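Local coordinates for endoribonuclease L-PSP/chorismate mutase-like domain-containing protein (Agrobacterium tumefaciens str., PDB 3D01), which is of unknown function but belongs to the YjgF/L-PSP family of small proteins, which typically assemble as trimers, at the interface of chains A and B. Residues are numbered along the deposited sequence; one frame, centred on the assembly and turned at random. Chains: chain A/B, Uncharacterized protein.

Contact 1: the interface of chains A and B. Residues chain A 148-152; chain B 113, 115-116, 118-119.
The phenyl ring of A:Phe151 and the imidazole of B:His119 stack face to face, with centroids 4.2 Å apart and planes inclined by 26°. CE2 of A:Phe151 lies over the centre of the imidazole, whereas CE1 of B:His119 sits over the rim of the phenyl ring, offsetting the stack. The carbonyl oxygen of B:Val116 meets the imidazole at its edge, in plane, and also accepts the backbone N-H of A:Phe151 (N to O 3.0 Å, 150° at H). Beside the stack, CB of A:Pro150 touches ND1 of B:His119.

A:Ser148 turns OG between its own N and carbonyl carbon (chi1 44°), and from there the hydroxyl donates to O of B:Phe115 at 2.8 Å, almost in line with the carbonyl bond. NE2 of B:Gln118 makes weak bonds to the same two oxygens, 3.0 Å from A:Ser148 OG. The methyl CG1 of B:Val116 packs against CA of A:Asn152 at 3.7 Å. A water links OD1 of A:Asn152 (2.6 Å) to O of B:Pro113 (2.8 Å). A:Asn152 also lines the pocket of PG5, a polyether probably from crystallisation. The site joins A:Ser148 and 3-10 helix 150-152 to the B loop before helix 118-133 and that helix's first turn, plausibly shaping an inter-subunit cleft.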
ATOM      1  N   SER A 148       5.246  14.704   4.185  1.00 13.54           N
ATOM      2  CA  SER A 148       6.592  14.587   4.776  1.00 14.00           C
ATOM      3  C   SER A 148       6.822  13.107   5.021  1.00 13.84           C
ATOM      4  O   SER A 148       5.853  12.308   4.964  1.00 13.28           O
ATOM      5  CB  SER A 148       6.696  15.348   6.123  1.00 14.15           C
ATOM      6  OG  SER A 148       5.578  15.142   6.967  1.00 15.48           O
ATOM      7  N   LEU A 149       8.070  12.763   5.322  1.00 13.46           N
ATOM      8  CA  LEU A 149       8.531  11.377   5.483  1.00 13.80           C
ATOM      9  C   LEU A 149       9.511  11.281   6.676  1.00 13.93           C
ATOM     10  O   LEU A 149      10.142  12.274   7.099  1.00 14.37           O
ATOM     11  CB  LEU A 149       9.224  10.865   4.189  1.00 14.18           C
ATOM     12  CG  LEU A 149       8.339  10.670   2.964  1.00 10.82           C
ATOM     13  CD1 LEU A 149       9.187  10.355   1.737  1.00 13.08           C
ATOM     14  CD2 LEU A 149       7.291   9.562   3.207  1.00 13.57           C
ATOM     15  N   PRO A 150       9.644  10.072   7.243  1.00 14.67           N
ATOM     16  CA  PRO A 150      10.620   9.882   8.306  1.00 15.15           C
ATOM     17  C   PRO A 150      12.017  10.427   7.976  1.00 15.23           C
ATOM     18  O   PRO A 150      12.505  10.276   6.836  1.00 14.79           O
ATOM     19  CB  PRO A 150      10.671   8.366   8.473  1.00 15.01           C
ATOM     20  CG  PRO A 150       9.267   7.905   8.092  1.00 15.51           C
ATOM     21  CD  PRO A 150       8.857   8.849   6.969  1.00 14.52           C
ATOM     22  N   PHE A 151      12.632  11.042   8.978  1.00 16.40           N
ATOM     23  CA  PHE A 151      13.995  11.628   8.866  1.00 16.82           C
ATOM     24  C   PHE A 151      14.089  12.727   7.789  1.00 17.00           C
ATOM     25  O   PHE A 151      15.173  13.059   7.319  1.00 16.98           O
ATOM     26  CB  PHE A 151      15.033  10.530   8.602  1.00 17.98           C
ATOM     27  CG  PHE A 151      15.029   9.466   9.633  1.00 18.95           C
ATOM     28  CD1 PHE A 151      15.738   9.624  10.815  1.00 23.02           C
ATOM     29  CD2 PHE A 151      14.251   8.341   9.470  1.00 19.87           C
ATOM     30  CE1 PHE A 151      15.694   8.624  11.811  1.00 23.02           C
ATOM     31  CE2 PHE A 151      14.202   7.362  10.460  1.00 21.67           C
ATOM     32  CZ  PHE A 151      14.926   7.512  11.625  1.00 21.31           C
ATOM     33  N   ASN A 152      12.930  13.250   7.379  1.00 16.52           N
ATOM     34  CA  ASN A 152      12.857  14.205   6.306  1.00 15.75           C
ATOM     35  C   ASN A 152      13.351  13.657   4.961  1.00 15.83           C
ATOM     36  O   ASN A 152      13.745  14.433   4.100  1.00 15.69           O
ATOM     37  CB  ASN A 152      13.616  15.487   6.684  1.00 16.33           C
ATOM     38  CG  ASN A 152      13.086  16.755   5.960  1.00 15.82           C
ATOM     39  OD1 ASN A 152      11.970  16.798   5.414  1.00 18.95           O
ATOM     40  ND2 ASN A 152      13.908  17.813   5.993  1.00 19.38           N
TER
ATOM     41  N   PRO B 113       4.259  19.383   7.363  1.00 15.04           N
ATOM     42  CA  PRO B 113       5.442  19.060   6.572  1.00 15.26           C
ATOM     43  C   PRO B 113       6.773  19.124   7.319  1.00 14.90           C
ATOM     44  O   PRO B 113       7.756  18.573   6.839  1.00 16.19           O
ATOM     45  CB  PRO B 113       5.386  20.076   5.435  1.00 15.15           C
ATOM     46  CG  PRO B 113       3.922  20.477   5.368  1.00 17.46           C
ATOM     47  CD  PRO B 113       3.557  20.559   6.813  1.00 16.10           C
ATOM     48  N   PHE B 115       6.959  17.853  10.328  1.00 15.59           N
ATOM     49  CA  PHE B 115       6.931  16.671  11.188  1.00 15.29           C
ATOM     50  C   PHE B 115       7.550  15.491  10.443  1.00 15.64           C
ATOM     51  O   PHE B 115       7.082  15.144   9.350  1.00 15.07           O
ATOM     52  CB  PHE B 115       5.552  16.335  11.694  1.00 15.27           C
ATOM     53  CG  PHE B 115       5.563  15.127  12.547  1.00 14.82           C
ATOM     54  CD1 PHE B 115       6.202  15.180  13.791  1.00 13.37           C
ATOM     55  CD2 PHE B 115       5.057  13.915  12.082  1.00 13.65           C
ATOM     56  CE1 PHE B 115       6.263  14.065  14.597  1.00 14.15           C
ATOM     57  CE2 PHE B 115       5.139  12.788  12.884  1.00 15.01           C
ATOM     58  CZ  PHE B 115       5.724  12.860  14.123  1.00 14.22           C
ATOM     59  N   VAL B 116       8.602  14.901  11.035  1.00 14.74           N
ATOM     60  CA  VAL B 116       9.393  13.875  10.344  1.00 15.36           C
ATOM     61  C   VAL B 116       9.689  12.648  11.222  1.00 15.69           C
ATOM     62  O   VAL B 116      10.673  11.943  11.014  1.00 16.75           O
ATOM     63  CB  VAL B 116      10.703  14.510   9.764  1.00 15.50           C
ATOM     64  CG1 VAL B 116      10.365  15.483   8.655  1.00 16.44           C
ATOM     65  CG2 VAL B 116      11.550  15.181  10.884  1.00 15.87           C
ATOM     66  N   GLN B 118       7.353  10.093  11.756  1.00 14.59           N
ATOM     67  CA  GLN B 118       6.277   9.141  11.507  1.00 14.76           C
ATOM     68  C   GLN B 118       6.653   7.708  11.918  1.00 15.05           C
ATOM     69  O   GLN B 118       5.798   6.940  12.328  1.00 16.48           O
ATOM     70  CB  GLN B 118       5.813   9.164  10.062  1.00 15.85           C
ATOM     71  CG  GLN B 118       5.176  10.473   9.591  1.00 14.77           C
ATOM     72  CD  GLN B 118       6.176  11.499   9.104  1.00 15.35           C
ATOM     73  OE1 GLN B 118       7.399  11.269   9.127  1.00 12.53           O
ATOM     74  NE2 GLN B 118       5.660  12.639   8.614  1.00 14.03           N
ATOM     75  N   HIS B 119       7.925   7.362  11.792  1.00 15.23           N
ATOM     76  CA  HIS B 119       8.428   6.038  12.269  1.00 15.80           C
ATOM     77  C   HIS B 119       8.187   5.867  13.768  1.00 15.85           C
ATOM     78  O   HIS B 119       7.751   4.806  14.215  1.00 16.34           O
ATOM     79  CB  HIS B 119       9.896   5.826  11.916  1.00 16.23           C
ATOM     80  CG  HIS B 119      10.796   6.912  12.410  1.00 17.18           C
ATOM     81  ND1 HIS B 119      10.695   8.225  11.989  1.00 16.63           N
ATOM     82  CD2 HIS B 119      11.825   6.880  13.284  1.00 20.56           C
ATOM     83  CE1 HIS B 119      11.618   8.946  12.597  1.00 20.57           C
ATOM     84  NE2 HIS B 119      12.309   8.155  13.395  1.00 19.46           N
TER
HETATM   85  O   HOH W   1       9.997  18.417   5.247  1.00 17.71           O

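Contact 2: the interface of chains A and B. Residues chain A 33-36; chain B 138-139.
B:Arg138 reaches over to A:Ala33 and A:Val36, using an N-H for the first and a flat face for the second. Its NH2 donates to the carbonyl oxygen of A:Ala33 at 2.9 Å (147° at H), and that oxygen lies 17° out of the guanidinium plane. The methyl CG1 of A:Val36 sits over the centre of the guanidinium, 3.7 Å from CZ. One group thus combines a polar grip at its tip with apolar contact on a face. On the backbone, N of A:Val36 donates to O of B:His139 at 2.8 Å; the bond is nearly straight (169° at H), although the donor stands above the carbonyl plane.

Further out, the arginine chain bends at chi2 and chi3, which carries the guanidinium past A:Asn34 while CD passes 4.1 Å from CA of that residue. CD2 of the B:His139 imidazole comes within 4.0 Å of CB of A:Tyr35, while the phenol ring points away. A:Tyr35 and B:His139 form a parallel beta bridge, and the bond from A:Val36 N to B:His139 O is a backbone bond of that bridge. In the fold, the segment leading into strand 38-41 of chain A runs beside the B segment between the 3-10 helix 135-137 and strand 140-146.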
ATOM      1  N   ALA A  33      14.460  -4.766  15.747  1.00 34.20           N
ATOM      2  CA  ALA A  33      13.304  -3.959  16.111  1.00 33.47           C
ATOM      3  C   ALA A  33      12.015  -4.779  15.963  1.00 33.48           C
ATOM      4  O   ALA A  33      12.034  -5.896  15.428  1.00 33.28           O
ATOM      5  CB  ALA A  33      13.247  -2.682  15.245  1.00 33.97           C
ATOM      6  N   ASN A  34      10.898  -4.236  16.454  1.00 32.49           N
ATOM      7  CA  ASN A  34       9.616  -4.954  16.390  1.00 31.90           C
ATOM      8  C   ASN A  34       8.995  -4.958  14.995  1.00 30.46           C
ATOM      9  O   ASN A  34       8.023  -5.675  14.724  1.00 29.63           O
ATOM     10  CB  ASN A  34       8.636  -4.390  17.414  1.00 31.88           C
ATOM     11  CG  ASN A  34       8.988  -4.797  18.835  1.00 32.86           C
ATOM     12  OD1 ASN A  34       8.778  -4.029  19.775  1.00 34.74           O
ATOM     13  ND2 ASN A  34       9.553  -6.006  18.996  1.00 30.82           N
ATOM     14  N   TYR A  35       9.562  -4.130  14.123  1.00 29.36           N
ATOM     15  CA  TYR A  35       9.358  -4.267  12.691  1.00 28.44           C
ATOM     16  C   TYR A  35      10.671  -4.678  12.045  1.00 26.11           C
ATOM     17  O   TYR A  35      11.760  -4.390  12.536  1.00 25.55           O
ATOM     18  CB  TYR A  35       8.778  -3.006  12.031  1.00 29.83           C
ATOM     19  CG  TYR A  35       9.591  -1.756  12.165  1.00 31.23           C
ATOM     20  CD1 TYR A  35      10.257  -1.228  11.067  1.00 33.73           C
ATOM     21  CD2 TYR A  35       9.645  -1.062  13.372  1.00 33.77           C
ATOM     22  CE1 TYR A  35      10.992  -0.059  11.162  1.00 34.26           C
ATOM     23  CE2 TYR A  35      10.394   0.112  13.495  1.00 33.81           C
ATOM     24  CZ  TYR A  35      11.065   0.609  12.372  1.00 34.33           C
ATOM     25  OH  TYR A  35      11.800   1.787  12.460  1.00 34.98           O
ATOM     26  N   VAL A  36      10.532  -5.391  10.950  1.00 23.48           N
ATOM     27  CA  VAL A  36      11.645  -5.945  10.223  1.00 22.32           C
ATOM     28  C   VAL A  36      11.718  -5.363   8.793  1.00 22.24           C
ATOM     29  O   VAL A  36      10.714  -4.868   8.269  1.00 21.29           O
ATOM     30  CB  VAL A  36      11.514  -7.469  10.195  1.00 22.47           C
ATOM     31  CG1 VAL A  36      11.741  -8.023  11.624  1.00 23.31           C
ATOM     32  CG2 VAL A  36      10.143  -7.902   9.618  1.00 19.70           C
TER
ATOM     33  N   ARG B 138       6.079  -9.670  14.344  1.00 22.20           N
ATOM     34  CA  ARG B 138       7.107  -8.857  13.704  1.00 23.26           C
ATOM     35  C   ARG B 138       6.874  -8.800  12.201  1.00 21.22           C
ATOM     36  O   ARG B 138       6.762  -9.812  11.521  1.00 21.57           O
ATOM     37  CB  ARG B 138       8.496  -9.400  14.060  1.00 24.28           C
ATOM     38  CG  ARG B 138       8.796  -9.285  15.552  1.00 27.52           C
ATOM     39  CD  ARG B 138      10.261  -8.947  15.791  1.00 34.34           C
ATOM     40  NE  ARG B 138      11.119  -9.928  15.158  1.00 36.72           N
ATOM     41  CZ  ARG B 138      12.403  -9.745  14.850  1.00 37.30           C
ATOM     42  NH1 ARG B 138      13.069 -10.743  14.281  1.00 38.98           N
ATOM     43  NH2 ARG B 138      13.026  -8.592  15.090  1.00 36.05           N
ATOM     44  N   HIS B 139       6.812  -7.582  11.678  1.00 20.05           N
ATOM     45  CA  HIS B 139       6.243  -7.321  10.354  1.00 18.74           C
ATOM     46  C   HIS B 139       7.094  -6.352   9.562  1.00 18.57           C
ATOM     47  O   HIS B 139       7.867  -5.565  10.158  1.00 19.07           O
ATOM     48  CB  HIS B 139       4.864  -6.672  10.529  1.00 18.33           C
ATOM     49  CG  HIS B 139       4.852  -5.573  11.554  1.00 18.91           C
ATOM     50  ND1 HIS B 139       4.734  -5.825  12.909  1.00 17.96           N
ATOM     51  CD2 HIS B 139       5.019  -4.228  11.431  1.00 18.80           C
ATOM     52  CE1 HIS B 139       4.820  -4.684  13.570  1.00 20.40           C
ATOM     53  NE2 HIS B 139       4.972  -3.698  12.697  1.00 18.68           N
TER

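Contact 3: the interface of chains A and B. Residues chain A 36, 38-39, 46, 48; chain B 101-103, 138-140.
A:Thr39 and B:Ile103 meet through a hydroxyl-to-carbonyl hydrogen bond, A:Thr39 OG1 donating to B:Ile103 O at 2.8 Å. The C=O...donor angle is 119° and the donor is tilted 25° from the carbonyl plane, an approach from the flank of the oxygen. OG1 lies between the threonine's own N and carbonyl carbon (chi1 58°), and this rotation leaves CG2 turned to the backbone of the other B segment, 3.9 Å from CA of B:His139.

Hydrogen bonds within the chains support the contact. On the A side, OG of A:Ser48 donates to O of A:Val36 at 2.6 Å, in the carbonyl plane, tying strand 44-50 to the segment whose N-H binds B:His139. On the B side, NH1 of B:Arg101 donates to O of B:Arg138 at 2.8 Å, in plane and on a lone pair of that carbonyl. This second-shell bond would help hold the B:Arg138 backbone against strand 99-110.

A van der Waals contact sets the methyl of B:Ala140 against the hydroxyl oxygen of A:Ser48, CB to OG 3.4 Å. The apolar contacts involve the branches of B:Ile103. Its CD1 lies near CB of A:Thr39, while its CG2 makes a CH-pi contact, sitting over one face of the A:Tyr46 ring, 3.6 Å from its centroid and displaced toward the CD2 rim.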
ATOM      1  N   VAL A  36      10.532  -5.391  10.950  1.00 23.48           N
ATOM      2  CA  VAL A  36      11.645  -5.945  10.223  1.00 22.32           C
ATOM      3  C   VAL A  36      11.718  -5.363   8.793  1.00 22.24           C
ATOM      4  O   VAL A  36      10.714  -4.868   8.269  1.00 21.29           O
ATOM      5  CB  VAL A  36      11.514  -7.469  10.195  1.00 22.47           C
ATOM      6  CG1 VAL A  36      11.741  -8.023  11.624  1.00 23.31           C
ATOM      7  CG2 VAL A  36      10.143  -7.902   9.618  1.00 19.70           C
ATOM      8  N   PHE A  38      11.966  -6.964   6.019  1.00 21.41           N
ATOM      9  CA  PHE A  38      11.181  -7.756   5.091  1.00 21.87           C
ATOM     10  C   PHE A  38      10.521  -8.938   5.760  1.00 21.69           C
ATOM     11  O   PHE A  38      10.983  -9.424   6.801  1.00 21.64           O
ATOM     12  CB  PHE A  38      12.044  -8.259   3.919  1.00 23.36           C
ATOM     13  CG  PHE A  38      13.220  -9.112   4.350  1.00 25.05           C
ATOM     14  CD1 PHE A  38      13.060 -10.469   4.620  1.00 26.67           C
ATOM     15  CD2 PHE A  38      14.471  -8.544   4.525  1.00 27.38           C
ATOM     16  CE1 PHE A  38      14.132 -11.247   5.041  1.00 25.90           C
ATOM     17  CE2 PHE A  38      15.554  -9.325   4.931  1.00 28.33           C
ATOM     18  CZ  PHE A  38      15.372 -10.672   5.200  1.00 26.36           C
ATOM     19  N   THR A  39       9.456  -9.409   5.136  1.00 21.75           N
ATOM     20  CA  THR A  39       8.801 -10.657   5.520  1.00 21.99           C
ATOM     21  C   THR A  39       8.536 -11.458   4.261  1.00 22.06           C
ATOM     22  O   THR A  39       8.463 -10.915   3.181  1.00 21.67           O
ATOM     23  CB  THR A  39       7.468 -10.428   6.249  1.00 21.98           C
ATOM     24  OG1 THR A  39       6.568  -9.666   5.409  1.00 20.75           O
ATOM     25  CG2 THR A  39       7.685  -9.747   7.594  1.00 22.21           C
ATOM     26  N   TYR A  46       7.800  -9.168   0.999  1.00 19.80           N
ATOM     27  CA  TYR A  46       7.370  -7.806   1.310  1.00 19.87           C
ATOM     28  C   TYR A  46       8.506  -7.062   1.931  1.00 19.89           C
ATOM     29  O   TYR A  46       8.933  -7.395   3.028  1.00 20.11           O
ATOM     30  CB  TYR A  46       6.247  -7.824   2.325  1.00 21.47           C
ATOM     31  CG  TYR A  46       4.933  -8.173   1.745  1.00 22.72           C
ATOM     32  CD1 TYR A  46       4.016  -7.169   1.468  1.00 26.60           C
ATOM     33  CD2 TYR A  46       4.613  -9.483   1.412  1.00 24.50           C
ATOM     34  CE1 TYR A  46       2.820  -7.446   0.897  1.00 27.28           C
ATOM     35  CE2 TYR A  46       3.370  -9.775   0.816  1.00 26.09           C
ATOM     36  CZ  TYR A  46       2.498  -8.741   0.571  1.00 23.85           C
ATOM     37  OH  TYR A  46       1.251  -8.930   0.025  1.00 28.22           O
ATOM     38  N   SER A  48      10.016  -3.605   3.484  1.00 17.28           N
ATOM     39  CA  SER A  48       9.632  -2.382   4.195  1.00 17.99           C
ATOM     40  C   SER A  48      10.066  -1.135   3.435  1.00 17.62           C
ATOM     41  O   SER A  48      11.025  -1.178   2.649  1.00 17.23           O
ATOM     42  CB  SER A  48      10.258  -2.346   5.560  1.00 18.27           C
ATOM     43  OG  SER A  48       9.703  -3.330   6.406  1.00 18.96           O
TER
ATOM     44  N   ARG B 101       1.660 -14.957  10.691  1.00 25.82           N
ATOM     45  CA  ARG B 101       2.627 -13.860  10.623  1.00 24.89           C
ATOM     46  C   ARG B 101       1.879 -12.575  10.250  1.00 23.51           C
ATOM     47  O   ARG B 101       1.040 -12.595   9.354  1.00 22.23           O
ATOM     48  CB  ARG B 101       3.662 -14.180   9.546  1.00 25.80           C
ATOM     49  CG  ARG B 101       4.511 -13.041   9.027  1.00 28.82           C
ATOM     50  CD  ARG B 101       5.442 -12.530  10.059  1.00 33.51           C
ATOM     51  NE  ARG B 101       6.410 -13.562  10.350  1.00 35.75           N
ATOM     52  CZ  ARG B 101       7.334 -13.496  11.302  1.00 37.92           C
ATOM     53  NH1 ARG B 101       7.443 -12.424  12.086  1.00 35.38           N
ATOM     54  NH2 ARG B 101       8.156 -14.536  11.471  1.00 39.11           N
ATOM     55  N   VAL B 102       2.186 -11.483  10.945  1.00 21.95           N
ATOM     56  CA  VAL B 102       1.789 -10.152  10.469  1.00 21.56           C
ATOM     57  C   VAL B 102       2.815  -9.787   9.401  1.00 21.01           C
ATOM     58  O   VAL B 102       3.996  -9.590   9.687  1.00 21.45           O
ATOM     59  CB  VAL B 102       1.758  -9.101  11.578  1.00 21.16           C
ATOM     60  CG1 VAL B 102       1.436  -7.698  10.972  1.00 20.65           C
ATOM     61  CG2 VAL B 102       0.752  -9.536  12.699  1.00 21.70           C
ATOM     62  N   ILE B 103       2.359  -9.739   8.162  1.00 20.11           N
ATOM     63  CA  ILE B 103       3.238  -9.605   7.014  1.00 19.84           C
ATOM     64  C   ILE B 103       3.645  -8.159   6.787  1.00 19.12           C
ATOM     65  O   ILE B 103       4.845  -7.837   6.603  1.00 18.36           O
ATOM     66  CB  ILE B 103       2.581 -10.162   5.734  1.00 20.79           C
ATOM     67  CG1 ILE B 103       2.492 -11.699   5.819  1.00 20.62           C
ATOM     68  CG2 ILE B 103       3.406  -9.757   4.468  1.00 20.66           C
ATOM     69  CD1 ILE B 103       3.858 -12.378   5.911  1.00 24.93           C
ATOM     70  N   ARG B 138       6.079  -9.670  14.344  1.00 22.20           N
ATOM     71  CA  ARG B 138       7.107  -8.857  13.704  1.00 23.26           C
ATOM     72  C   ARG B 138       6.874  -8.800  12.201  1.00 21.22           C
ATOM     73  O   ARG B 138       6.762  -9.812  11.521  1.00 21.57           O
ATOM     74  CB  ARG B 138       8.496  -9.400  14.060  1.00 24.28           C
ATOM     75  CG  ARG B 138       8.796  -9.285  15.552  1.00 27.52           C
ATOM     76  CD  ARG B 138      10.261  -8.947  15.791  1.00 34.34           C
ATOM     77  NE  ARG B 138      11.119  -9.928  15.158  1.00 36.72           N
ATOM     78  CZ  ARG B 138      12.403  -9.745  14.850  1.00 37.30           C
ATOM     79  NH1 ARG B 138      13.069 -10.743  14.281  1.00 38.98           N
ATOM     80  NH2 ARG B 138      13.026  -8.592  15.090  1.00 36.05           N
ATOM     81  N   HIS B 139       6.812  -7.582  11.678  1.00 20.05           N
ATOM     82  CA  HIS B 139       6.243  -7.321  10.354  1.00 18.74           C
ATOM     83  C   HIS B 139       7.094  -6.352   9.562  1.00 18.57           C
ATOM     84  O   HIS B 139       7.867  -5.565  10.158  1.00 19.07           O
ATOM     85  CB  HIS B 139       4.864  -6.672  10.529  1.00 18.33           C
ATOM     86  CG  HIS B 139       4.852  -5.573  11.554  1.00 18.91           C
ATOM     87  ND1 HIS B 139       4.734  -5.825  12.909  1.00 17.96           N
ATOM     88  CD2 HIS B 139       5.019  -4.228  11.431  1.00 18.80           C
ATOM     89  CE1 HIS B 139       4.820  -4.684  13.570  1.00 20.40           C
ATOM     90  NE2 HIS B 139       4.972  -3.698  12.697  1.00 18.68           N
ATOM     91  N   ALA B 140       6.943  -6.420   8.238  1.00 18.38           N
ATOM     92  CA  ALA B 140       7.414  -5.367   7.319  1.00 18.48           C
ATOM     93  C   ALA B 140       6.491  -4.146   7.479  1.00 19.19           C
ATOM     94  O   ALA B 140       5.353  -4.258   7.986  1.00 19.16           O
ATOM     95  CB  ALA B 140       7.437  -5.826   5.883  1.00 17.89           C
TER

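Contacts 2 and 3 adjoin, the centres of their C-alpha atoms being about 6 Å apart, and they share A:Val36, B:Arg138 and B:His139. Contact 1 is separate, about 19 Å from contact 2 and 21 Å from contact 3 between such centres. It uses A 148-152, B loop 113-116 and the start of helix 118-133. Contact 2 pairs loop segments, A 33-36 with B 138-139; contact 3 adds strands 38-41 and 44-50 of A and 99-110 and 140-146 of B. Different surfaces of identical chains meet without exact two-fold symmetry, consistent with a ring-like trimer, usual in this family, and with the three deposited copies.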